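Local coordinates for peptidyl tryptophan dihydroxylase (Pseudomonas putida, PDB 7CTQ), which uses FAD to dihydroxylate a peptidyl tryptophan, a step essential for biogenesis of the cysteine tryptophylquinone cofactor of quinohemoprotein amine dehydrogenase, at residues 223-226 with 227-231; 332-335 with 336-339; 117-120 with 121-125; 288-291 with 292-296; 403-406 with 407-411. All coordinates share one frame; numbering follows the deposited sequence.

All five contacts are local, each made by a continuous piece of chain, and they illustrate how secondary structure is begun, turned and ended. Contacts 1 to 4 are partly buried, whereas contact 5 lies on the surface. Contacts 1 and 4 sit at the last turns of helices and pair apolar side chains four residues apart, contact 4 adding a water-bridged asparagine and arginine. Contacts 2 and 5 are helix starts, the former with a buried aromatic pair, the latter dominated by an arginine. Contact 3 is a beta hairpin; the centres of contacts 3 and 4 are about 19 Å apart, and both pack against strand 137-140, while contact 1 rests on the other, mixed sheet.

Contact 1: 223-226 with 227-231; sequences ALVT and ELFDA
Val225 carries CG1 trans to its backbone nitrogen (chi1 166°), while Phe229 holds its ring trans to its own carbonyl carbon and beside its nitrogen (chi1 -55°), and these two choices let the methyl and the ring meet one helical turn apart. The side chains cross obliquely, with Val225 CG1 4.0 Å from Phe229 CD2. The same ring edge reaches the Val225 backbone: CD2 of Phe229 lies 3.2 Å from Val225 O, near the plane of the ring, so the carbonyl faces C-H groups and not the pi cloud. Over one ring face, displaced toward the rim, sits CB of Leu228. Val225 O also accepts the backbone N-H of Phe229 at 3.0 Å, a bent bond at 145°, just where Phe229 leaves helical geometry. One residue earlier, the link from Leu228 N to Leu224 O is straighter, and CD1 of Leu224 comes to 4.3 Å from CD1 of Leu228. The two leucines line the flank that packs on strands 67-76 and 173-179; Val225 and Phe229 rest on Met186 of strand 182-188, and the Phe229 ring also meets Trp165. Just beyond, the salt bridge of Asp230 with Arg188 ties the outgoing chain to the same strand. The chemistry is thus divided between a hydrocarbon flank that seats the end of the helix on the mixed sheet and one carbonyl, Val225 O, whose negative end is likely to be eased by both an amide and the weakly positive rim of an aromatic ring.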
loop_
_atom_site.group_PDB
_atom_site.type_symbol
_atom_site.label_atom_id
_atom_site.label_comp_id
_atom_site.label_asym_id
_atom_site.label_seq_id
_atom_site.Cartn_x
_atom_site.Cartn_y
_atom_site.Cartn_z
ATOM N N ALA A 223 -27.887 -2.237 14.263
ATOM C CA ALA A 223 -28.305 -1.090 15.073
ATOM C C ALA A 223 -27.428 0.126 14.812
ATOM O O ALA A 223 -27.890 1.268 14.929
ATOM C CB ALA A 223 -28.282 -1.449 16.562
ATOM N N LEU A 224 -26.165 -0.101 14.446
ATOM C CA LEU A 224 -25.277 0.996 14.084
ATOM C C LEU A 224 -25.768 1.712 12.832
ATOM O O LEU A 224 -25.784 2.946 12.784
ATOM C CB LEU A 224 -23.858 0.460 13.879
ATOM C CG LEU A 224 -22.669 1.265 14.388
ATOM C CD1 LEU A 224 -23.004 2.004 15.682
ATOM C CD2 LEU A 224 -21.509 0.316 14.607
ATOM N N VAL A 225 -26.169 0.953 11.807
ATOM C CA VAL A 225 -26.729 1.564 10.599
ATOM C C VAL A 225 -27.939 2.431 10.952
ATOM O O VAL A 225 -28.093 3.552 10.444
ATOM C CB VAL A 225 -27.089 0.470 9.569
ATOM C CG1 VAL A 225 -27.979 1.029 8.479
ATOM C CG2 VAL A 225 -25.827 -0.129 8.950
ATOM N N THR A 226 -28.796 1.942 11.854
ATOM C CA THR A 226 -30.010 2.678 12.216
ATOM C C THR A 226 -29.669 4.010 12.872
ATOM O O THR A 226 -30.194 5.063 12.483
ATOM C CB THR A 226 -30.884 1.828 13.146
ATOM O OG1 THR A 226 -31.325 0.650 12.459
ATOM C CG2 THR A 226 -32.105 2.610 13.595
ATOM N N GLU A 227 -28.777 3.978 13.867
ATOM C CA GLU A 227 -28.366 5.195 14.560
ATOM C C GLU A 227 -27.758 6.202 13.598
ATOM O O GLU A 227 -28.184 7.361 13.540
ATOM C CB GLU A 227 -27.368 4.849 15.665
ATOM C CG GLU A 227 -27.072 6.001 16.612
ATOM C CD GLU A 227 -26.571 5.540 17.970
ATOM O OE1 GLU A 227 -26.822 6.248 18.973
ATOM O OE2 GLU A 227 -25.917 4.475 18.034
ATOM N N LEU A 228 -26.768 5.768 12.817
ATOM C CA LEU A 228 -25.993 6.695 12.000
ATOM C C LEU A 228 -26.784 7.259 10.828
ATOM O O LEU A 228 -26.525 8.393 10.401
ATOM C CB LEU A 228 -24.736 6.003 11.474
ATOM C CG LEU A 228 -23.451 6.398 12.195
ATOM C CD1 LEU A 228 -23.420 5.750 13.571
ATOM C CD2 LEU A 228 -22.224 6.024 11.376
ATOM N N PHE A 229 -27.718 6.493 10.270
ATOM C CA PHE A 229 -28.398 6.876 9.039
ATOM C C PHE A 229 -29.891 7.001 9.302
ATOM O O PHE A 229 -30.536 6.038 9.734
ATOM C CB PHE A 229 -28.139 5.861 7.923
ATOM C CG PHE A 229 -26.684 5.605 7.655
ATOM C CD1 PHE A 229 -25.950 6.470 6.862
ATOM C CD2 PHE A 229 -26.056 4.494 8.189
ATOM C CE1 PHE A 229 -24.606 6.234 6.606
ATOM C CE2 PHE A 229 -24.711 4.247 7.945
ATOM C CZ PHE A 229 -23.985 5.119 7.147
ATOM N N ASP A 230 -30.442 8.181 9.026
ATOM C CA ASP A 230 -31.886 8.356 9.117
ATOM C C ASP A 230 -32.576 7.698 7.926
ATOM O O ASP A 230 -33.407 6.800 8.094
ATOM C CB ASP A 230 -32.226 9.848 9.209
ATOM C CG ASP A 230 -31.309 10.594 10.168
ATOM O OD1 ASP A 230 -30.972 10.036 11.235
ATOM O OD2 ASP A 230 -30.911 11.735 9.850
ATOM N N ALA A 231 -32.226 8.125 6.715
ATOM C CA ALA A 231 -32.658 7.454 5.496
ATOM C C ALA A 231 -31.629 6.401 5.110
ATOM O O ALA A 231 -30.440 6.710 4.993
ATOM C CB ALA A 231 -32.824 8.455 4.357
#

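Contact 2: 332-335 with 336-339; sequences VGQP and FWAR
Gln334 meets Trp337 with its CB set against the edge of the indole, near the ring plane, 3.8 Å from CD1. The indole also meets its neighbour in sequence: CD2 of Phe336 lies over one indole face, near the rim and 3.7 Å above the Trp337 plane, while Trp337 CD1 lies at the edge of the phenyl ring and in its plane. The phenyl therefore presents an edge to the indole. The differing first torsions bring that edge over the indole face, Phe336 having CG trans to the backbone nitrogen (chi1 171°) and Trp337 having it trans to the carbonyl carbon (chi1 -68°). Both are buried; NE1 of Trp337 is bonded to Leu179 O, and Trp76 meets the indole edge-to-face. Gln334 O accepts two N-H groups of the first turn: Ala338 N at 3.1 Å and, weakly, Trp337 N. Arg339 N reaches Pro335 O, also at 3.1 Å. With Gln334 at the N-cap and Pro335, which has no N-H to give, opening the first turn, this is a classic helix start, here of helix 335-341.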
loop_
_atom_site.group_PDB
_atom_site.type_symbol
_atom_site.label_atom_id
_atom_site.label_comp_id
_atom_site.label_asym_id
_atom_site.label_seq_id
_atom_site.Cartn_x
_atom_site.Cartn_y
_atom_site.Cartn_z
ATOM N N VAL A 332 -14.656 -17.069 18.439
ATOM C CA VAL A 332 -13.704 -18.164 18.327
ATOM C C VAL A 332 -14.178 -19.297 17.417
ATOM O O VAL A 332 -13.345 -20.045 16.891
ATOM C CB VAL A 332 -13.357 -18.667 19.738
ATOM C CG1 VAL A 332 -12.539 -17.601 20.481
ATOM C CG2 VAL A 332 -14.628 -19.003 20.502
ATOM N N GLY A 333 -15.471 -19.444 17.179
ATOM C CA GLY A 333 -15.853 -20.533 16.305
ATOM C C GLY A 333 -16.006 -20.190 14.837
ATOM O O GLY A 333 -16.398 -21.061 14.054
ATOM N N GLN A 334 -15.677 -18.961 14.428
ATOM C CA GLN A 334 -16.108 -18.439 13.137
ATOM C C GLN A 334 -15.023 -18.615 12.089
ATOM O O GLN A 334 -13.908 -18.111 12.283
ATOM C CB GLN A 334 -16.476 -16.963 13.269
ATOM C CG GLN A 334 -17.578 -16.695 14.275
ATOM C CD GLN A 334 -18.916 -17.256 13.822
ATOM O OE1 GLN A 334 -19.169 -17.405 12.625
ATOM N NE2 GLN A 334 -19.779 -17.567 14.779
ATOM N N PRO A 335 -15.308 -19.274 10.963
ATOM C CA PRO A 335 -14.286 -19.419 9.911
ATOM C C PRO A 335 -13.746 -18.109 9.353
ATOM O O PRO A 335 -12.565 -18.065 8.985
ATOM C CB PRO A 335 -15.022 -20.216 8.821
ATOM C CG PRO A 335 -16.046 -20.996 9.568
ATOM C CD PRO A 335 -16.502 -20.092 10.691
ATOM N N PHE A 336 -14.559 -17.048 9.248
ATOM C CA PHE A 336 -14.038 -15.807 8.684
ATOM C C PHE A 336 -12.876 -15.282 9.516
ATOM O O PHE A 336 -11.854 -14.849 8.970
ATOM C CB PHE A 336 -15.127 -14.734 8.593
ATOM C CG PHE A 336 -14.594 -13.366 8.225
ATOM C CD1 PHE A 336 -14.408 -13.022 6.901
ATOM C CD2 PHE A 336 -14.258 -12.439 9.202
ATOM C CE1 PHE A 336 -13.903 -11.778 6.543
ATOM C CE2 PHE A 336 -13.746 -11.188 8.851
ATOM C CZ PHE A 336 -13.569 -10.864 7.517
ATOM N N TRP A 337 -13.033 -15.303 10.840
ATOM C CA TRP A 337 -12.069 -14.716 11.760
ATOM C C TRP A 337 -10.858 -15.622 11.958
ATOM O O TRP A 337 -9.714 -15.167 11.857
ATOM C CB TRP A 337 -12.761 -14.428 13.095
ATOM C CG TRP A 337 -13.789 -13.332 12.983
ATOM C CD1 TRP A 337 -15.137 -13.478 12.769
ATOM C CD2 TRP A 337 -13.547 -11.928 13.061
ATOM N NE1 TRP A 337 -15.745 -12.244 12.723
ATOM C CE2 TRP A 337 -14.791 -11.276 12.895
ATOM C CE3 TRP A 337 -12.399 -11.154 13.256
ATOM C CZ2 TRP A 337 -14.912 -9.887 12.916
ATOM C CZ3 TRP A 337 -12.524 -9.772 13.289
ATOM C CH2 TRP A 337 -13.769 -9.153 13.115
ATOM N N ALA A 338 -11.099 -16.908 12.233
ATOM C CA ALA A 338 -10.009 -17.868 12.419
ATOM C C ALA A 338 -9.074 -17.888 11.219
ATOM O O ALA A 338 -7.849 -17.871 11.372
ATOM C CB ALA A 338 -10.579 -19.262 12.672
ATOM N N ARG A 339 -9.633 -17.916 10.011
ATOM C CA ARG A 339 -8.798 -17.893 8.815
ATOM C C ARG A 339 -7.959 -16.616 8.750
ATOM O O ARG A 339 -6.792 -16.652 8.344
ATOM C CB ARG A 339 -9.680 -18.043 7.574
ATOM C CG ARG A 339 -8.989 -17.796 6.242
ATOM C CD ARG A 339 -8.413 -19.075 5.634
ATOM N NE ARG A 339 -9.363 -19.791 4.782
ATOM C CZ ARG A 339 -9.387 -19.728 3.453
ATOM N NH1 ARG A 339 -10.288 -20.423 2.772
ATOM N NH2 ARG A 339 -8.518 -18.974 2.800
#

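Contact 3: 117-120 with 121-125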
loop_
_atom_site.group_PDB
_atom_site.type_symbol
_atom_site.label_atom_id
_atom_site.label_comp_id
_atom_site.label_asym_id
_atom_site.label_seq_id
_atom_site.Cartn_x
_atom_site.Cartn_y
_atom_site.Cartn_z
ATOM N N VAL A 117 -1.802 -2.289 -24.000
ATOM C CA VAL A 117 -0.387 -1.981 -24.140
ATOM C C VAL A 117 0.248 -3.126 -24.912
ATOM O O VAL A 117 -0.089 -4.293 -24.688
ATOM C CB VAL A 117 0.297 -1.780 -22.773
ATOM C CG1 VAL A 117 1.626 -1.059 -22.949
ATOM C CG2 VAL A 117 -0.623 -1.012 -21.831
ATOM N N VAL A 118 1.142 -2.793 -25.838
ATOM C CA VAL A 118 1.706 -3.782 -26.744
ATOM C C VAL A 118 3.221 -3.627 -26.780
ATOM O O VAL A 118 3.758 -2.536 -26.567
ATOM C CB VAL A 118 1.102 -3.652 -28.161
ATOM C CG1 VAL A 118 -0.377 -4.026 -28.149
ATOM C CG2 VAL A 118 1.286 -2.241 -28.685
ATOM N N ARG A 119 3.913 -4.736 -27.038
ATOM C CA ARG A 119 5.370 -4.719 -27.178
ATOM C C ARG A 119 5.693 -4.269 -28.600
ATOM O O ARG A 119 5.891 -5.076 -29.510
ATOM C CB ARG A 119 5.964 -6.086 -26.859
ATOM C CG ARG A 119 7.487 -6.188 -27.015
ATOM C CD ARG A 119 8.239 -5.127 -26.216
ATOM N NE ARG A 119 8.017 -5.238 -24.777
ATOM C CZ ARG A 119 8.391 -4.320 -23.889
ATOM N NH1 ARG A 119 9.011 -3.217 -24.291
ATOM N NH2 ARG A 119 8.144 -4.500 -22.598
ATOM N N ASP A 120 5.729 -2.951 -28.786
ATOM C CA ASP A 120 5.985 -2.314 -30.075
ATOM C C ASP A 120 7.194 -1.406 -29.901
ATOM O O ASP A 120 7.073 -0.318 -29.327
ATOM C CB ASP A 120 4.763 -1.522 -30.541
ATOM C CG ASP A 120 4.816 -1.167 -32.015
ATOM O OD1 ASP A 120 3.889 -1.567 -32.750
ATOM O OD2 ASP A 120 5.778 -0.484 -32.436
ATOM N N VAL A 121 8.343 -1.837 -30.436
ATOM C CA VAL A 121 9.675 -1.338 -30.080
ATOM C C VAL A 121 9.719 -1.014 -28.585
ATOM O O VAL A 121 10.223 -1.813 -27.785
ATOM C CB VAL A 121 10.131 -0.144 -30.961
ATOM C CG1 VAL A 121 10.641 -0.651 -32.305
ATOM C CG2 VAL A 121 9.045 0.917 -31.190
ATOM N N GLY A 122 9.186 0.142 -28.191
ATOM C CA GLY A 122 9.006 0.435 -26.782
ATOM C C GLY A 122 7.667 -0.064 -26.279
ATOM O O GLY A 122 7.307 -1.226 -26.493
ATOM N N HIS A 123 6.911 0.806 -25.621
ATOM C CA HIS A 123 5.580 0.476 -25.138
ATOM C C HIS A 123 4.544 1.189 -25.993
ATOM O O HIS A 123 4.604 2.412 -26.155
ATOM C CB HIS A 123 5.416 0.873 -23.671
ATOM C CG HIS A 123 6.251 0.058 -22.741
ATOM N ND1 HIS A 123 5.767 -1.058 -22.095
ATOM C CD2 HIS A 123 7.542 0.186 -22.360
ATOM C CE1 HIS A 123 6.726 -1.584 -21.356
ATOM N NE2 HIS A 123 7.812 -0.845 -21.496
ATOM N N GLY A 124 3.603 0.425 -26.536
ATOM C CA GLY A 124 2.527 1.004 -27.308
ATOM C C GLY A 124 1.251 1.103 -26.506
ATOM O O GLY A 124 0.476 0.145 -26.434
ATOM N N ILE A 125 1.020 2.259 -25.898
ATOM C CA ILE A 125 -0.130 2.468 -25.026
ATOM C C ILE A 125 -1.276 2.996 -25.870
ATOM O O ILE A 125 -1.286 4.165 -26.266
ATOM C CB ILE A 125 0.195 3.432 -23.882
ATOM C CG1 ILE A 125 1.649 3.252 -23.443
ATOM C CG2 ILE A 125 -0.774 3.227 -22.726
ATOM C CD1 ILE A 125 2.023 4.128 -22.297
#
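Arg119 sets its guanidinium over the imidazole of His123, an unusual meeting of two groups that can both carry positive charge: NH1 stands 3.8 Å above one face of the ring, near its rim, and the two planes are 64° apart. The arginine chain curls into this position through bends at chi2 and chi3. NH1 also forms a salt bridge with the carboxylate of Asp256, whose backbone O takes a weak bond from His123 NE2. With an alanine at His123, the guanidinium is likely to lose the ring it lies over and turn more freely, and Asp256 O its weak imidazole partner. The turn joins strands 108-119 and 123-127 as a beta hairpin; Arg119 is the centre of an inverse gamma turn, Asp120 N gives a weak bond to Gly122 O, and Val121 has positive phi (36°). Val118 and Gly124 form an antiparallel hydrogen-bonded pair, with Gly124 N to Val118 O at 3.0 Å and Val118 N to Gly124 O at 3.1 Å. Gly124 O also receives a CA-H contact from Val117 CA at 3.2 Å. Glycine suits this place, since CG2 of Val118 lies 3.7 Å from Gly124 CA, where a CB would collide with it. CG2 of Val117 meets CG2 of Ile125 at 4.3 Å, packed on strands 8-11 and 137-140. The hairpin thus grades from hydrocarbon packing to a polar end where the Asp256 carboxylate pairs with Arg119 and its backbone O weakly with His123; the nearby guanidinium would probably disfavour a positive charge on the imidazole.

Contact 4: 288-291 with 292-296; sequences VINT and LLRRP
Arg294 leaves the last turn of its helix one turn on from Asn290, and its atoms meet that residue one after another. CB touches Asn290 O at 3.2 Å, the same oxygen that accepts the Arg294 backbone N-H. CG stays close to this carbonyl and also reaches the side-chain amide, 3.5 Å from Asn290 OD1. A bend at chi2 (-44°) then takes the chain across the asparagine at an angle, and CD carries it on to NE, which gives its hydrogen to a water at 2.9 Å. Beyond NE the planar tip stands 69° from the plane of the Asn290 amide, and the water bridges NE and OD1, donating to Asn290 OD1 at 2.7 Å. OD1 is gripped by both this water and Tyr29 OH, while ND2 is bonded to Gly369 O. On other sides of the helix the contact is hydrocarbon: Ile289 and Leu293 run side by side, CG2 of the former 3.6 Å from CD1 of the latter, and Val288 CG1 and Leu292 CD1 repeat the pattern at 4.2 Å. Thr291 O accepts Arg295 N where the helix ends, while Thr291 OG1 is bonded to Val287 O and Val371 N. Ile289, Leu292 and Leu293 lean on Phe137 of strand 137-140, with Ile289 also against helix 15-27, while Val288, Thr291 and Leu292 pack on helix 299-327, so that helix 285-294 is wedged between the Rossmann-like sheet with its first helix and the long helix that follows.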
loop_
_atom_site.group_PDB
_atom_site.type_symbol
_atom_site.label_atom_id
_atom_site.label_comp_id
_atom_site.label_asym_id
_atom_site.label_seq_id
_atom_site.Cartn_x
_atom_site.Cartn_y
_atom_site.Cartn_z
ATOM N N VAL A 288 14.569 3.092 -8.512
ATOM C CA VAL A 288 14.676 1.864 -9.300
ATOM C C VAL A 288 14.617 2.212 -10.784
ATOM O O VAL A 288 15.460 1.777 -11.583
ATOM C CB VAL A 288 13.582 0.857 -8.888
ATOM C CG1 VAL A 288 13.522 -0.326 -9.860
ATOM C CG2 VAL A 288 13.847 0.325 -7.446
ATOM N N ILE A 289 13.640 3.042 -11.160
ATOM C CA ILE A 289 13.526 3.531 -12.539
ATOM C C ILE A 289 14.802 4.257 -12.956
ATOM O O ILE A 289 15.347 4.027 -14.043
ATOM C CB ILE A 289 12.281 4.428 -12.659
ATOM C CG1 ILE A 289 11.037 3.607 -12.318
ATOM C CG2 ILE A 289 12.157 5.074 -14.062
ATOM C CD1 ILE A 289 9.777 4.417 -12.122
ATOM N N ASN A 290 15.298 5.145 -12.090
ATOM C CA ASN A 290 16.523 5.883 -12.376
ATOM C C ASN A 290 17.681 4.936 -12.681
ATOM O O ASN A 290 18.482 5.186 -13.597
ATOM C CB ASN A 290 16.852 6.799 -11.189
ATOM C CG ASN A 290 18.039 7.692 -11.450
ATOM O OD1 ASN A 290 18.073 8.428 -12.442
ATOM N ND2 ASN A 290 19.032 7.634 -10.561
ATOM N N THR A 291 17.766 3.825 -11.946
ATOM C CA THR A 291 18.781 2.827 -12.250
ATOM C C THR A 291 18.494 2.153 -13.584
ATOM O O THR A 291 19.403 1.966 -14.400
ATOM C CB THR A 291 18.869 1.791 -11.130
ATOM O OG1 THR A 291 18.885 2.467 -9.860
ATOM C CG2 THR A 291 20.157 0.947 -11.281
ATOM N N LEU A 292 17.231 1.819 -13.838
ATOM C CA LEU A 292 16.900 1.093 -15.052
ATOM C C LEU A 292 17.236 1.914 -16.293
ATOM O O LEU A 292 17.562 1.347 -17.345
ATOM C CB LEU A 292 15.418 0.705 -15.030
ATOM C CG LEU A 292 15.043 -0.428 -14.053
ATOM C CD1 LEU A 292 13.552 -0.660 -14.034
ATOM C CD2 LEU A 292 15.764 -1.730 -14.389
ATOM N N LEU A 293 17.200 3.245 -16.176
ATOM C CA LEU A 293 17.413 4.161 -17.294
ATOM C C LEU A 293 18.853 4.650 -17.411
ATOM O O LEU A 293 19.380 4.716 -18.527
ATOM C CB LEU A 293 16.470 5.357 -17.168
ATOM C CG LEU A 293 14.990 4.976 -17.267
ATOM C CD1 LEU A 293 14.091 6.152 -16.959
ATOM C CD2 LEU A 293 14.673 4.407 -18.640
ATOM N N ARG A 294 19.502 4.985 -16.293
ATOM C CA ARG A 294 20.869 5.502 -16.282
ATOM C C ARG A 294 21.940 4.419 -16.248
ATOM O O ARG A 294 23.025 4.618 -16.807
ATOM C CB ARG A 294 21.086 6.429 -15.077
ATOM C CG ARG A 294 20.248 7.696 -15.085
ATOM C CD ARG A 294 20.228 8.361 -16.454
ATOM N NE ARG A 294 19.759 9.735 -16.330
ATOM C CZ ARG A 294 18.986 10.354 -17.214
ATOM N NH1 ARG A 294 18.590 9.722 -18.314
ATOM N NH2 ARG A 294 18.608 11.611 -16.994
ATOM N N ARG A 295 21.703 3.292 -15.581
ATOM C CA ARG A 295 22.652 2.178 -15.588
ATOM C C ARG A 295 21.898 0.875 -15.872
ATOM O O ARG A 295 21.801 -0.018 -15.018
ATOM C CB ARG A 295 23.458 2.147 -14.283
ATOM C CG ARG A 295 24.419 3.383 -14.136
ATOM C CD ARG A 295 25.667 3.134 -13.238
ATOM N NE ARG A 295 26.529 2.086 -13.766
ATOM C CZ ARG A 295 27.569 1.549 -13.129
ATOM N NH1 ARG A 295 27.906 1.942 -11.904
ATOM N NH2 ARG A 295 28.276 0.597 -13.715
ATOM N N PRO A 296 21.359 0.732 -17.091
ATOM C CA PRO A 296 20.573 -0.473 -17.412
ATOM C C PRO A 296 21.360 -1.768 -17.250
ATOM O O PRO A 296 20.744 -2.820 -17.034
ATOM C CB PRO A 296 20.146 -0.241 -18.873
ATOM C CG PRO A 296 21.239 0.635 -19.428
ATOM C CD PRO A 296 21.575 1.579 -18.276
HETATM O O HOH W 1 19.496 10.470 -13.525
#

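Contact 5: 403-406 with 407-411; sequences AGRP and LEAVV
Arg405 and Pro406 are extended between two helices, and Pro406 O accepts Val410 N at 3.0 Å, closing the first turn of helix 407-410. Just before them Gly404 has positive phi (91°), a conformation in which any CB would press on the preceding carbonyl. Over the new turn lies the Arg405 side chain, extended from CG to NE with CG trans to the backbone nitrogen. Its CB lies 3.7 Å from CG2 of Val410, and CG and CD follow the same methyl, the two side chains meeting at an angle. Further out NE of Arg405 comes to 3.6 Å from Ala409 CB. The guanidinium then lies with one face over Ala409 O, the oxygen 3.5 Å above the plane and displaced toward its rim. NH1 forms a salt bridge with Glu400, so the group spans both helices. Pro406 CG adds a touch on Ala409 CB at 4.1 Å, while Leu407 and Val410 touch Leu401 of helix 395-402. The Schellman motif at Gly404 ends helix 395-402 and Pro406 at the N-cap begins helix 407-410, a short helix-to-helix turn.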
loop_
_atom_site.group_PDB
_atom_site.type_symbol
_atom_site.label_atom_id
_atom_site.label_comp_id
_atom_site.label_asym_id
_atom_site.label_seq_id
_atom_site.Cartn_x
_atom_site.Cartn_y
_atom_site.Cartn_z
ATOM N N ALA A 403 35.271 -14.056 12.394
ATOM C CA ALA A 403 36.614 -14.623 12.364
ATOM C C ALA A 403 37.262 -14.689 13.742
ATOM O O ALA A 403 38.426 -15.096 13.837
ATOM C CB ALA A 403 37.513 -13.814 11.423
ATOM N N GLY A 404 36.559 -14.289 14.800
ATOM C CA GLY A 404 37.084 -14.395 16.147
ATOM C C GLY A 404 37.850 -13.196 16.668
ATOM O O GLY A 404 38.436 -13.283 17.757
ATOM N N ARG A 405 37.877 -12.086 15.938
ATOM C CA ARG A 405 38.525 -10.893 16.464
ATOM C C ARG A 405 37.670 -10.293 17.586
ATOM O O ARG A 405 36.440 -10.230 17.465
ATOM C CB ARG A 405 38.750 -9.861 15.352
ATOM C CG ARG A 405 39.722 -8.767 15.755
ATOM C CD ARG A 405 40.007 -7.726 14.671
ATOM N NE ARG A 405 41.151 -6.899 15.068
ATOM C CZ ARG A 405 41.402 -5.671 14.623
ATOM N NH1 ARG A 405 40.589 -5.092 13.746
ATOM N NH2 ARG A 405 42.476 -5.019 15.062
ATOM N N PRO A 406 38.280 -9.884 18.705
ATOM C CA PRO A 406 37.486 -9.348 19.818
ATOM C C PRO A 406 36.815 -8.035 19.450
ATOM O O PRO A 406 37.367 -7.219 18.701
ATOM C CB PRO A 406 38.520 -9.161 20.938
ATOM C CG PRO A 406 39.852 -9.224 20.263
ATOM C CD PRO A 406 39.671 -10.146 19.109
ATOM N N LEU A 407 35.609 -7.839 19.995
ATOM C CA LEU A 407 34.792 -6.691 19.601
ATOM C C LEU A 407 35.531 -5.381 19.829
ATOM O O LEU A 407 35.517 -4.496 18.966
ATOM C CB LEU A 407 33.459 -6.694 20.360
ATOM C CG LEU A 407 32.539 -5.513 20.042
ATOM C CD1 LEU A 407 32.388 -5.350 18.543
ATOM C CD2 LEU A 407 31.183 -5.688 20.689
ATOM N N GLU A 408 36.211 -5.254 20.973
ATOM C CA GLU A 408 36.925 -4.018 21.280
ATOM C C GLU A 408 37.914 -3.658 20.177
ATOM O O GLU A 408 37.970 -2.503 19.736
ATOM C CB GLU A 408 37.631 -4.152 22.630
ATOM C CG GLU A 408 36.676 -4.090 23.814
ATOM C CD GLU A 408 36.971 -2.937 24.776
ATOM O OE1 GLU A 408 37.758 -2.034 24.411
ATOM O OE2 GLU A 408 36.408 -2.936 25.897
ATOM N N ALA A 409 38.674 -4.643 19.692
ATOM C CA ALA A 409 39.608 -4.396 18.593
ATOM C C ALA A 409 38.879 -4.061 17.293
ATOM O O ALA A 409 39.326 -3.193 16.532
ATOM C CB ALA A 409 40.514 -5.615 18.397
ATOM N N VAL A 410 37.759 -4.742 17.020
ATOM C CA VAL A 410 37.046 -4.566 15.753
ATOM C C VAL A 410 36.595 -3.122 15.579
ATOM O O VAL A 410 36.666 -2.559 14.477
ATOM C CB VAL A 410 35.859 -5.548 15.674
ATOM C CG1 VAL A 410 34.968 -5.237 14.483
ATOM C CG2 VAL A 410 36.363 -6.980 15.597
ATOM N N VAL A 411 36.156 -2.487 16.664
ATOM C CA VAL A 411 35.586 -1.147 16.603
ATOM C C VAL A 411 36.582 -0.069 17.030
ATOM O O VAL A 411 36.222 1.112 17.089
ATOM C CB VAL A 411 34.304 -1.076 17.448
ATOM C CG1 VAL A 411 33.398 -2.248 17.104
ATOM C CG2 VAL A 411 34.642 -1.100 18.927
#